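Long-range contacts in glycerol kinase, putative (Plasmodium falciparum, PDB 2W40), which probably phosphorylates glycerol with ATP to give sn-glycerol 3-phosphate, the step by which an FGGY-family glycerol kinase starts glycerol degradation: residues C[249-253]-C[264-268]; C[313-318]-C[384-388]; C[333-338]-C[420-424]; C[340-346]-C[378-383]; C[426-432]-C[485-489]. All blocks are in the same frame, centred on the assembly; numbering follows the deposited sequence. Where two conformers were deposited one is given.

Interaction 1 of 5, residues C[249-253]-C[264-268]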
# COMPACT_ATOMS: atom_id res chain seq x y z
N GLN C 249 4.21 -20.29 -22.25
CA GLN C 249 5.52 -20.38 -21.52
C GLN C 249 6.40 -21.50 -22.18
O GLN C 249 7.64 -21.41 -22.20
CB GLN C 249 5.32 -20.56 -20.07
CG GLN C 249 4.60 -19.37 -19.39
CD GLN C 249 5.18 -18.01 -19.83
OE1 GLN C 249 6.44 -17.89 -19.80
NE2 GLN C 249 4.34 -17.07 -20.33
N GLN C 250 5.77 -22.60 -22.62
CA GLN C 250 6.46 -23.62 -23.41
C GLN C 250 6.91 -23.06 -24.76
O GLN C 250 8.04 -23.36 -25.25
CB GLN C 250 5.52 -24.84 -23.56
CG GLN C 250 5.44 -25.67 -22.33
CD GLN C 250 4.23 -25.41 -21.45
OE1 GLN C 250 3.69 -24.29 -21.47
NE2 GLN C 250 3.86 -26.43 -20.56
N SER C 251 6.12 -22.19 -25.35
CA SER C 251 6.51 -21.48 -26.61
C SER C 251 7.84 -20.75 -26.41
O SER C 251 8.73 -20.81 -27.25
CB SER C 251 5.42 -20.57 -27.16
OG SER C 251 5.62 -20.29 -28.51
N ALA C 252 7.99 -20.08 -25.28
CA ALA C 252 9.18 -19.36 -24.96
C ALA C 252 10.40 -20.28 -24.79
O ALA C 252 11.57 -19.87 -25.08
CB ALA C 252 8.93 -18.56 -23.67
N CYS C 253 10.22 -21.51 -24.31
CA CYS C 253 11.25 -22.58 -24.32
C CYS C 253 11.75 -22.90 -25.72
O CYS C 253 12.95 -23.00 -25.94
CB CYS C 253 10.76 -23.87 -23.70
SG CYS C 253 10.32 -23.72 -21.94
N ALA C 264 17.42 -24.15 -18.82
CA ALA C 264 16.34 -23.39 -18.13
C ALA C 264 16.15 -21.99 -18.66
O ALA C 264 17.11 -21.31 -19.00
CB ALA C 264 16.56 -23.29 -16.70
N LYS C 265 14.88 -21.54 -18.71
CA LYS C 265 14.57 -20.15 -19.08
C LYS C 265 13.60 -19.58 -18.05
O LYS C 265 12.88 -20.30 -17.37
CB LYS C 265 14.02 -20.05 -20.45
CG LYS C 265 12.60 -20.71 -20.62
CD LYS C 265 11.47 -19.64 -20.42
CE LYS C 265 10.07 -20.23 -20.45
NZ LYS C 265 9.14 -19.31 -19.81
N CYS C 266 13.54 -18.28 -18.03
CA CYS C 266 12.59 -17.53 -17.23
C CYS C 266 12.02 -16.39 -18.05
O CYS C 266 12.78 -15.59 -18.60
CB CYS C 266 13.25 -17.05 -15.97
SG CYS C 266 12.10 -16.25 -14.86
N THR C 267 10.69 -16.35 -18.21
CA THR C 267 9.99 -15.32 -18.89
C THR C 267 9.34 -14.38 -17.89
O THR C 267 8.64 -14.85 -16.98
CB THR C 267 8.90 -15.92 -19.86
OG1 THR C 267 9.50 -16.83 -20.84
CG2 THR C 267 8.15 -14.83 -20.57
N TYR C 268 9.54 -13.08 -18.11
CA TYR C 268 8.98 -12.03 -17.34
C TYR C 268 7.88 -11.38 -18.20
O TYR C 268 8.14 -10.75 -19.24
CB TYR C 268 10.03 -10.95 -16.97
CG TYR C 268 11.14 -11.46 -16.07
CD1 TYR C 268 11.18 -11.16 -14.74
CD2 TYR C 268 12.22 -12.13 -16.56
CE1 TYR C 268 12.18 -11.57 -13.93
CE2 TYR C 268 13.26 -12.60 -15.68
CZ TYR C 268 13.25 -12.29 -14.41
OH TYR C 268 14.34 -12.71 -13.62

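Interaction 2 of 5, residues C[313-318]-C[384-388]. With EDO (1,2-ethanediol), chain B; EDO (1,2-ethanediol), chain D.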
# COMPACT_ATOMS: atom_id res chain seq x y z
N THR C 313 1.98 -12.63 -9.68
CA THR C 313 2.03 -11.15 -9.68
C THR C 313 3.39 -10.68 -10.20
O THR C 313 4.38 -10.86 -9.48
CB THR C 313 1.78 -10.53 -8.29
OG1 THR C 313 0.50 -10.95 -7.84
CG2 THR C 313 1.87 -8.96 -8.40
N ALA C 314 3.43 -10.11 -11.42
CA ALA C 314 4.66 -9.50 -12.01
C ALA C 314 4.19 -8.30 -12.79
O ALA C 314 3.84 -7.29 -12.15
CB ALA C 314 5.43 -10.54 -12.88
N GLY C 315 4.07 -8.39 -14.12
CA GLY C 315 3.40 -7.41 -14.93
C GLY C 315 1.97 -7.10 -14.48
O GLY C 315 1.48 -5.97 -14.55
N SER C 316 1.30 -8.15 -13.98
CA SER C 316 -0.07 -7.97 -13.44
C SER C 316 -0.01 -6.99 -12.24
O SER C 316 -0.95 -6.22 -12.05
CB SER C 316 -0.60 -9.30 -13.03
OG SER C 316 0.24 -9.96 -12.10
N GLY C 317 1.06 -7.07 -11.42
CA GLY C 317 1.32 -6.12 -10.32
C GLY C 317 1.57 -4.68 -10.84
O GLY C 317 1.02 -3.72 -10.34
N VAL C 318 2.40 -4.59 -11.88
CA VAL C 318 2.72 -3.32 -12.41
C VAL C 318 1.46 -2.67 -12.96
O VAL C 318 1.22 -1.44 -12.82
CB VAL C 318 3.91 -3.43 -13.48
CG1 VAL C 318 4.05 -2.03 -14.24
CG2 VAL C 318 5.17 -3.92 -12.77
N LEU C 384 7.59 -3.78 -5.01
CA LEU C 384 6.78 -4.80 -5.78
C LEU C 384 7.78 -5.57 -6.74
O LEU C 384 7.79 -6.80 -6.78
CB LEU C 384 5.62 -4.22 -6.55
CG LEU C 384 4.81 -5.25 -7.31
CD1 LEU C 384 3.29 -5.07 -7.24
CD2 LEU C 384 5.30 -5.39 -8.77
N LEU C 385 8.66 -4.79 -7.37
CA LEU C 385 9.63 -5.34 -8.34
C LEU C 385 10.61 -6.24 -7.63
O LEU C 385 10.88 -7.38 -8.03
CB LEU C 385 10.31 -4.19 -9.04
CG LEU C 385 9.39 -3.44 -10.01
CD1 LEU C 385 10.21 -2.25 -10.60
CD2 LEU C 385 8.80 -4.32 -11.11
N GLU C 386 11.07 -5.80 -6.45
CA GLU C 386 11.91 -6.64 -5.63
C GLU C 386 11.23 -7.93 -5.27
O GLU C 386 11.87 -8.98 -5.24
CB GLU C 386 12.43 -5.91 -4.42
CG GLU C 386 13.38 -4.70 -4.67
CD GLU C 386 14.12 -4.25 -3.40
OE1 GLU C 386 13.81 -4.74 -2.25
OE2 GLU C 386 15.03 -3.35 -3.54
N GLY C 387 9.97 -7.84 -4.89
CA GLY C 387 9.18 -9.06 -4.58
C GLY C 387 9.12 -10.11 -5.70
O GLY C 387 9.00 -11.29 -5.44
N ILE C 388 9.23 -9.69 -6.96
CA ILE C 388 9.38 -10.63 -8.08
C ILE C 388 10.63 -11.46 -7.90
O ILE C 388 10.62 -12.70 -7.99
CB ILE C 388 9.27 -9.93 -9.45
CG1 ILE C 388 7.95 -9.09 -9.59
CG2 ILE C 388 9.50 -10.95 -10.63
CD1 ILE C 388 7.88 -8.23 -10.85
C1 EDO B . 14.74 -5.82 0.75
O1 EDO B . 15.49 -5.63 -0.47
C2 EDO B . 14.35 -4.44 1.32
O2 EDO B . 15.53 -3.67 1.69
C1 EDO D . -4.57 -7.03 -12.86
O1 EDO D . -3.82 -5.91 -12.37
C2 EDO D . -5.33 -6.49 -13.98
O2 EDO D . -4.32 -6.16 -14.96

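Interaction 3 of 5, residues C[333-338]-C[420-424]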
# COMPACT_ATOMS: atom_id res chain seq x y z
N ALA C 333 9.82 2.11 -14.73
CA ALA C 333 10.26 1.25 -13.71
C ALA C 333 11.81 1.25 -13.63
O ALA C 333 12.36 1.14 -12.51
CB ALA C 333 9.70 -0.14 -13.96
N SER C 334 12.53 1.40 -14.77
CA SER C 334 13.99 1.42 -14.69
C SER C 334 14.47 2.68 -13.98
O SER C 334 15.34 2.66 -13.07
CB SER C 334 14.64 1.34 -16.11
OG SER C 334 16.08 1.50 -16.09
N ASP C 335 13.92 3.79 -14.44
CA ASP C 335 14.30 5.09 -13.88
C ASP C 335 13.97 5.08 -12.39
O ASP C 335 14.81 5.47 -11.54
CB ASP C 335 13.57 6.22 -14.57
CG ASP C 335 14.23 6.62 -15.90
OD1 ASP C 335 15.46 6.29 -16.12
OD2 ASP C 335 13.50 7.23 -16.75
N ILE C 336 12.80 4.55 -12.05
CA ILE C 336 12.43 4.37 -10.59
C ILE C 336 13.47 3.53 -9.88
O ILE C 336 13.92 3.89 -8.81
CB ILE C 336 11.02 3.75 -10.34
CG1 ILE C 336 9.91 4.73 -10.58
CG2 ILE C 336 10.84 3.22 -8.85
CD1 ILE C 336 8.47 4.11 -10.47
N MET C 337 13.90 2.42 -10.44
CA MET C 337 14.97 1.68 -9.76
C MET C 337 16.39 2.31 -9.77
O MET C 337 17.17 2.09 -8.83
CB MET C 337 14.93 0.23 -10.20
CG MET C 337 13.82 -0.52 -9.42
SD MET C 337 13.96 -2.24 -9.74
CE MET C 337 15.26 -2.86 -8.69
N GLU C 338 16.70 3.18 -10.73
CA GLU C 338 17.98 3.93 -10.67
C GLU C 338 17.96 4.97 -9.54
O GLU C 338 18.92 5.05 -8.69
CB GLU C 338 18.17 4.67 -11.99
CG GLU C 338 18.30 3.80 -13.26
CD GLU C 338 19.72 3.18 -13.45
OE1 GLU C 338 20.56 3.40 -12.51
OE2 GLU C 338 19.98 2.45 -14.49
N ASN C 420 15.36 -3.67 -18.23
CA ASN C 420 15.51 -2.82 -17.06
C ASN C 420 16.73 -3.40 -16.38
O ASN C 420 16.68 -4.41 -15.66
CB ASN C 420 14.21 -2.91 -16.26
CG ASN C 420 14.22 -2.19 -14.96
OD1 ASN C 420 15.28 -1.87 -14.39
ND2 ASN C 420 12.97 -1.94 -14.44
N LYS C 421 17.87 -2.74 -16.60
CA LYS C 421 19.16 -3.21 -16.04
C LYS C 421 19.20 -3.27 -14.52
O LYS C 421 19.68 -4.26 -14.00
CB LYS C 421 20.37 -2.37 -16.52
CG LYS C 421 20.69 -2.58 -18.01
CD LYS C 421 21.43 -1.35 -18.56
CE LYS C 421 22.34 -1.65 -19.74
NZ LYS C 421 23.72 -0.99 -19.55
N PRO C 422 18.74 -2.21 -13.79
CA PRO C 422 18.74 -2.41 -12.32
C PRO C 422 17.84 -3.52 -11.83
O PRO C 422 18.18 -4.22 -10.91
CB PRO C 422 18.31 -1.07 -11.74
CG PRO C 422 17.79 -0.31 -12.88
CD PRO C 422 18.38 -0.82 -14.17
N PHE C 423 16.74 -3.72 -12.50
CA PHE C 423 15.90 -4.88 -12.13
C PHE C 423 16.58 -6.20 -12.38
O PHE C 423 16.67 -7.08 -11.45
CB PHE C 423 14.59 -4.82 -12.97
CG PHE C 423 13.64 -5.94 -12.70
CD1 PHE C 423 13.07 -6.15 -11.46
CD2 PHE C 423 13.37 -6.87 -13.70
CE1 PHE C 423 12.15 -7.24 -11.21
CE2 PHE C 423 12.50 -7.94 -13.44
CZ PHE C 423 11.86 -8.10 -12.21
N MET C 424 17.16 -6.39 -13.58
CA MET C 424 17.84 -7.65 -13.87
C MET C 424 19.06 -7.84 -12.96
O MET C 424 19.38 -8.97 -12.52
CB MET C 424 18.21 -7.65 -15.34
CG MET C 424 17.03 -7.80 -16.30
SD MET C 424 15.75 -9.09 -15.71
CE MET C 424 16.73 -10.42 -16.08
O HOH W 1 17.83 0.13 -17.71

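Interaction 4 of 5, residues C[340-346]-C[378-383]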
# COMPACT_ATOMS: atom_id res chain seq x y z
N CYS C 340 15.78 5.32 -7.11
CA CYS C 340 15.40 4.79 -5.85
C CYS C 340 16.27 3.57 -5.59
O CYS C 340 15.95 2.47 -6.06
CB CYS C 340 13.92 4.43 -5.89
SG CYS C 340 13.35 4.16 -4.26
N GLU C 341 17.34 3.77 -4.84
CA GLU C 341 18.37 2.75 -4.70
C GLU C 341 18.03 1.66 -3.71
O GLU C 341 18.65 0.61 -3.69
CB GLU C 341 19.66 3.45 -4.29
CG GLU C 341 20.09 4.40 -5.41
CD GLU C 341 21.30 5.21 -5.11
OE1 GLU C 341 21.98 4.95 -4.08
OE2 GLU C 341 21.53 6.16 -5.89
N ASN C 342 17.06 1.95 -2.86
CA ASN C 342 16.53 0.95 -1.92
C ASN C 342 15.06 1.36 -1.62
O ASN C 342 14.54 2.41 -2.10
CB ASN C 342 17.44 0.80 -0.67
CG ASN C 342 17.45 2.07 0.17
OD1 ASN C 342 16.39 2.59 0.55
ND2 ASN C 342 18.62 2.66 0.37
N THR C 343 14.35 0.48 -0.92
CA THR C 343 12.95 0.74 -0.64
C THR C 343 12.69 1.33 0.73
O THR C 343 11.50 1.44 1.11
CB THR C 343 12.18 -0.61 -0.69
OG1 THR C 343 12.66 -1.46 0.38
CG2 THR C 343 12.27 -1.29 -2.09
N THR C 344 13.82 1.68 1.41
CA THR C 344 13.88 2.05 2.84
C THR C 344 13.17 1.04 3.77
O THR C 344 12.50 1.42 4.79
CB THR C 344 13.37 3.42 3.05
OG1 THR C 344 11.98 3.37 2.98
CG2 THR C 344 13.83 4.37 1.99
N GLY C 345 13.42 -0.21 3.45
CA GLY C 345 13.01 -1.37 4.18
C GLY C 345 11.57 -1.74 3.92
O GLY C 345 11.12 -2.67 4.52
N VAL C 346 10.89 -1.02 3.04
CA VAL C 346 9.54 -1.45 2.63
C VAL C 346 9.63 -2.80 1.90
O VAL C 346 10.54 -3.02 1.06
CB VAL C 346 8.82 -0.41 1.74
CG1 VAL C 346 7.46 -0.93 1.14
CG2 VAL C 346 8.61 0.91 2.61
N SER C 378 7.44 5.70 -5.42
CA SER C 378 8.65 5.09 -5.98
C SER C 378 9.12 3.89 -5.15
O SER C 378 9.47 2.86 -5.69
CB SER C 378 9.78 6.12 -6.12
OG SER C 378 10.36 6.44 -4.80
N HIS C 379 9.16 4.02 -3.83
CA HIS C 379 9.62 2.95 -2.99
C HIS C 379 8.67 1.76 -3.01
O HIS C 379 9.09 0.60 -2.96
CB HIS C 379 9.77 3.40 -1.52
CG HIS C 379 10.60 4.62 -1.31
ND1 HIS C 379 11.98 4.63 -1.37
CD2 HIS C 379 10.24 5.85 -0.91
CE1 HIS C 379 12.43 5.83 -1.03
NE2 HIS C 379 11.39 6.59 -0.76
N ILE C 380 7.38 2.04 -3.10
CA ILE C 380 6.34 0.97 -3.18
C ILE C 380 6.47 0.20 -4.49
O ILE C 380 6.40 -1.01 -4.51
CB ILE C 380 4.93 1.56 -2.97
CG1 ILE C 380 4.87 2.23 -1.55
CG2 ILE C 380 3.83 0.55 -3.32
CD1 ILE C 380 3.56 3.11 -1.27
N VAL C 381 6.62 0.95 -5.58
CA VAL C 381 6.90 0.36 -6.90
C VAL C 381 8.13 -0.54 -6.89
O VAL C 381 8.06 -1.73 -7.30
CB VAL C 381 6.97 1.50 -8.00
CG1 VAL C 381 7.46 0.90 -9.36
CG2 VAL C 381 5.64 2.15 -8.09
N ARG C 382 9.24 -0.02 -6.39
CA ARG C 382 10.49 -0.80 -6.28
C ARG C 382 10.29 -2.05 -5.46
O ARG C 382 10.79 -3.09 -5.81
CB ARG C 382 11.64 0.08 -5.73
CG ARG C 382 12.91 -0.69 -5.62
CD ARG C 382 14.10 0.09 -5.12
NE ARG C 382 15.10 -0.93 -4.96
CZ ARG C 382 16.17 -1.14 -5.71
NH1 ARG C 382 16.58 -0.24 -6.62
NH2 ARG C 382 16.86 -2.23 -5.49
N ALA C 383 9.50 -1.95 -4.39
CA ALA C 383 9.36 -3.07 -3.45
C ALA C 383 8.59 -4.20 -4.22
O ALA C 383 8.83 -5.39 -4.07
CB ALA C 383 8.56 -2.63 -2.12

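Interaction 5 of 5, residues C[426-432]-C[485-489]. With EDO (1,2-ethanediol), chain E; EDO (1,2-ethanediol), chain B.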
# COMPACT_ATOMS: atom_id res chain seq x y z
N PHE C 426 19.32 -6.77 -9.85
CA PHE C 426 18.75 -7.18 -8.54
C PHE C 426 18.33 -8.66 -8.58
O PHE C 426 18.57 -9.38 -7.63
CB PHE C 426 17.56 -6.31 -8.18
CG PHE C 426 17.08 -6.53 -6.81
CD1 PHE C 426 17.69 -5.96 -5.72
CD2 PHE C 426 16.00 -7.36 -6.53
CE1 PHE C 426 17.26 -6.14 -4.46
CE2 PHE C 426 15.60 -7.56 -5.23
CZ PHE C 426 16.22 -6.94 -4.21
N ASN C 427 17.71 -9.08 -9.68
CA ASN C 427 17.38 -10.51 -9.83
C ASN C 427 18.61 -11.39 -9.74
O ASN C 427 18.68 -12.36 -9.02
CB ASN C 427 16.63 -10.78 -11.18
CG ASN C 427 15.14 -10.50 -11.09
OD1 ASN C 427 14.34 -11.45 -11.09
ND2 ASN C 427 14.75 -9.23 -11.00
N SER C 428 19.66 -11.00 -10.51
CA SER C 428 20.90 -11.82 -10.53
C SER C 428 21.54 -11.86 -9.16
O SER C 428 21.93 -12.96 -8.71
CB SER C 428 21.90 -11.27 -11.54
OG SER C 428 23.05 -12.10 -11.56
N ASP C 429 21.54 -10.69 -8.47
CA ASP C 429 22.05 -10.54 -7.13
C ASP C 429 21.27 -11.49 -6.14
O ASP C 429 21.85 -12.32 -5.39
CB ASP C 429 21.93 -9.14 -6.65
CG ASP C 429 22.91 -8.20 -7.21
OD1 ASP C 429 23.86 -8.64 -7.92
OD2 ASP C 429 22.74 -6.97 -6.94
N ILE C 430 19.95 -11.40 -6.16
CA ILE C 430 19.17 -12.17 -5.15
C ILE C 430 19.10 -13.65 -5.46
O ILE C 430 19.20 -14.47 -4.53
CB ILE C 430 17.81 -11.61 -4.99
CG1 ILE C 430 17.86 -10.24 -4.34
CG2 ILE C 430 16.79 -12.57 -4.23
CD1 ILE C 430 18.54 -10.08 -2.91
N ILE C 431 18.92 -14.03 -6.72
CA ILE C 431 18.90 -15.49 -7.09
C ILE C 431 20.30 -16.12 -7.17
O ILE C 431 20.37 -17.36 -7.38
CB ILE C 431 18.06 -15.81 -8.36
CG1 ILE C 431 18.77 -15.44 -9.68
CG2 ILE C 431 16.68 -15.10 -8.28
CD1 ILE C 431 18.00 -15.69 -10.99
N ASN C 432 21.34 -15.27 -7.08
CA ASN C 432 22.77 -15.61 -7.22
C ASN C 432 23.08 -16.55 -8.46
O ASN C 432 23.68 -17.64 -8.32
CB ASN C 432 23.28 -16.22 -5.95
CG ASN C 432 24.87 -16.26 -5.86
OD1 ASN C 432 25.59 -15.48 -6.50
ND2 ASN C 432 25.36 -17.29 -5.12
N ARG C 485 22.95 -10.35 0.84
CA ARG C 485 21.88 -11.18 0.26
C ARG C 485 21.09 -11.88 1.37
O ARG C 485 19.82 -11.92 1.34
CB ARG C 485 22.45 -12.25 -0.69
CG ARG C 485 21.40 -13.15 -1.36
CD ARG C 485 22.02 -14.14 -2.33
NE ARG C 485 21.08 -15.13 -2.86
CZ ARG C 485 21.18 -16.45 -2.87
NH1 ARG C 485 22.26 -17.10 -2.39
NH2 ARG C 485 20.19 -17.16 -3.44
N LYS C 486 21.79 -12.47 2.33
CA LYS C 486 21.15 -13.17 3.43
C LYS C 486 20.32 -12.24 4.23
O LYS C 486 19.22 -12.58 4.66
CB LYS C 486 22.22 -13.79 4.31
CG LYS C 486 22.51 -15.14 3.97
CD LYS C 486 22.55 -15.47 2.50
N LYS C 487 20.77 -11.02 4.41
CA LYS C 487 20.02 -10.05 5.17
C LYS C 487 18.73 -9.70 4.45
O LYS C 487 17.69 -9.69 5.07
CB LYS C 487 20.82 -8.78 5.37
CG LYS C 487 20.13 -7.80 6.23
CD LYS C 487 21.14 -6.79 6.78
CE LYS C 487 20.45 -5.51 7.40
NZ LYS C 487 21.45 -4.65 8.29
N LYS C 488 18.82 -9.40 3.15
CA LYS C 488 17.64 -9.02 2.37
C LYS C 488 16.62 -10.17 2.32
O LYS C 488 15.41 -9.93 2.37
CB LYS C 488 18.07 -8.63 0.95
CG LYS C 488 18.73 -7.29 0.97
CD LYS C 488 18.93 -6.72 -0.44
CE LYS C 488 19.31 -5.26 -0.44
NZ LYS C 488 18.04 -4.43 -0.16
N THR C 489 17.10 -11.38 2.13
CA THR C 489 16.22 -12.58 1.98
C THR C 489 15.59 -12.85 3.31
O THR C 489 14.45 -13.25 3.38
CB THR C 489 16.89 -13.75 1.34
OG1 THR C 489 17.90 -14.23 2.15
CG2 THR C 489 17.53 -13.37 0.06
C1 EDO E . 26.90 -16.54 -9.46
O1 EDO E . 27.49 -15.84 -8.38
C2 EDO E . 25.96 -15.55 -10.09
O2 EDO E . 26.64 -14.65 -10.96
C1 EDO B . 14.74 -5.82 0.75
O1 EDO B . 15.49 -5.63 -0.47
C2 EDO B . 14.35 -4.44 1.32
O2 EDO B . 15.53 -3.67 1.69

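Interaction 1 of 5, residues C[249-253]-C[264-268]
Polar contacts here converge on one buried amine. Lys265 reaches out from the strand with its CA-to-CB bond toward the helix, and its NZ donates a 2.7 Å hydrogen bond to OG1 of Thr267, two residues along on the same face of the strand. A weaker bond, 3.1 Å long, runs from Lys265 NZ to Gln249 OE1 on the helix, and the carbonyl of Phe273 on the adjacent strand is a further acceptor. Thr267 OG1 is in turn hydrogen-bonded to Asp414. Gln249 is bifunctional: while OE1 faces the strand, NE2 is hydrogen-bonded to bound glycerol.

Van der Waals contacts surround the amine. Ala252 CB lies 3.8 Å from Lys265 CE and 3.4 Å from Thr267 OG1, and Cys253 SG touches Lys265 CE at 3.8 Å, so the end of the lysine's aliphatic chain rests on the helix. Gln249 OE1 also closes to 3.2 Å from Thr267 CB.

The segment axes approach to 8.9 Å at 130°. Helix 248-255 directly follows strand 241-247 of the six-stranded sheet, whereas strand 264-268 is an inner strand of the seven-stranded sheet. The contact thus bridges the two halves of the sugar kinase/Hsp70/actin fold, alongside bound glycerol in the cleft between them.

Interaction 2 of 5, residues C[313-318]-C[384-388]
The start of helix 315-323 belongs to the nucleotide pocket of this actin-like ATPase fold: Gly315 contacts ADP in a crystal structure of this protein, although no nucleotide is bound here. The long helix 377-403 packs against this turn through a buried, largely apolar interface, with no hydrogen bond between the two segments.

Ala314 takes the N-cap position, and its carbonyl receives the first helical bond, from Val318 N to Ala314 O at 3.1 Å. Next to it, Ile388 extends along its CG1 branch so that CD1 rests 3.7 Å from Ala314 CA and 3.9 Å from Ala314 CB. Leu384, one helical turn earlier, fills the neighbouring space; its CD2 meets Val318 CG2 at 4.3 Å, and its CD1 lies 4.3 Å from Thr313 CG2. Leu385 adds a contact from its CD2 to Val318 CG2 at 4.0 Å.

Thr313 and Ser316 also meet the second subunit, whose Phe373 packs on both. An ethanediol, probably from the crystallisation liquor, donates from O1 to Ser316 O at 2.9 Å.

Close packing is consistent with glycine at position 317. Gly317 CA sits 3.8 Å from Leu384 CD1, and an ideal CB on Gly317 would fall only 2.8 Å from that methyl and 2.7 Å from Thr313 CG2.

Interaction 3 of 5, residues C[333-338]-C[420-424]
This is a helix-to-helix contact on the nucleotide-binding side of the C-terminal half, where helix 333-339 meets the N-terminal end of helix 421-431. It is partly buried and held by packing and water, with no direct hydrogen bond across it. Pro422, in the first turn of its helix, is the central packing residue: its CB lies 3.9 Å from Met337 CB, while its CD approaches Ser334 OG at 3.8 Å and Glu338 OE2 at 3.7 Å. Deeper in, Met337 SD comes within 4.2 Å of Phe423 CB and lies at the edge of the phenylalanine ring, near its plane.

Asn420 supplies a classic N-cap, its OD1 accepting from Phe423 N at 3.0 Å. The same side chain is packed against helix 333-339, where Ser334 CB is 3.7 Å from Asn420 OD1 and Ala333 CB is 3.8 Å from Asn420 ND2. Ser334 itself contacts ADP in another crystal structure of this protein, so one wall of the nucleotide site is positioned directly against this capped helix start. A water completes the junction, sitting 2.8 Å from Ser334 OG and accepting from Lys421 N at 3.1 Å.

Interaction 4 of 5, residues C[340-346]-C[378-383]
His379, Arg382 and Cys340 bury the most surface in this contact, each giving up more than 80 Å². Arg382 stretches out from helix 377-403 with chi1 to chi3 all t and donates from NH1 to Cys340 O at 2.8 Å, gripping the carbonyl of the residue at which the chain leaves helix 333-339. Its guanidinium has Glu341 O over one face, with Arg382 CZ 3.6 Å from that oxygen, and its NE makes a salt bridge to Glu386 a turn further along the same helix. Thr343 CG2 packs on the aliphatic part of the arginine, 3.6 Å from Arg382 CG.

The loop that these side chains hold is tightly folded on itself. An Asx turn, with Asn342 OD1 accepting from Thr344 N at 2.9 Å, leads into a type I' beta turn from Thr343 to Val346, in which Thr344 and Gly345 both adopt positive phi. Thr343 OG1 bonds to Val346 O at 2.7 Å, and the turn delivers the chain into strand 347-349.

His379 lies against this fold. Its ND1 gives a weak, 3.5 Å hydrogen bond to Asn342 O, and its CE1 touches Thr344 CG2 at 3.6 Å. In the conformer given, Cys340 SG sits 3.2 Å from His379 ND1 and 4.0 Å from the ring centroid, obliquely placed. At the end of the turn, Val346 CG1 meets Ala383 CB at 3.8 Å, while Pro42 of the second subunit packs on Thr344.

Interaction 5 of 5, residues C[426-432]-C[485-489]
Arg485, the first residue of its segment, does most of the work where helix 482-500 crosses helix 421-431 almost at right angles, the segment axes lying 95° apart with a closest approach of 10.4 Å. In the conformer given, its extended side chain carries NE to Ile430 O, a short 2.6 Å hydrogen bond, and NH2 adds a weak one to the same oxygen at 3.1 Å. NH2 is also bonded to Asn393 on helix 377-403, so the guanidinium ties three helices together. Along the way Arg485 CD passes 3.6 Å from Asp429 O, and Asn432 CB lies over one face of the guanidinium, 3.7 Å from Arg485 CZ.

One turn on, Lys488 contributes its aliphatic chain: CB is 4.2 Å from Ile430 CD1, and CD is 4.4 Å from Phe426 CE1. Its NZ donates to O1 of an ethanediol at 2.8 Å, and that molecule, probably from the crystallisation liquor, is also bonded to Glu386. Thr489 closes the contact with its CG2 4.4 Å from Ile430 CG2.

The strong bond is therefore made to backbone, not to a side chain. Ile430 O lies in the last turn of helix 421-431, two residues before Asn432 with its positive phi, where carbonyls run out of helical amide partners. A cationic arginine suits both such an oxygen and the negative end of the helix dipole, and it links helix 482-500 to the end of helix 421-431.

Of the five contacts, one joins the two halves of the kinase and four build its C-terminal half. Interaction 1, the joining one, comes first along the chain, its centre 17 to 28 Å from the others, whose own centres are 11 to 16 Å apart. Interactions 2 and 4 share helix 377-403, and interactions 3 and 5 share helix 421-431. Interactions 2 and 3 interleave in sequence, with interaction 4 nested within both, whereas interaction 5 follows last. Tyr268 of interaction 1 reaches into this cluster, packing on Phe423 and Ile388 and probably hydrogen-bonding to Asn427. The helices carrying Gly315 and Ser334, which bind ADP in another structure, pack on helices 377-403 and 421-431, and the latter meets helix 482-500.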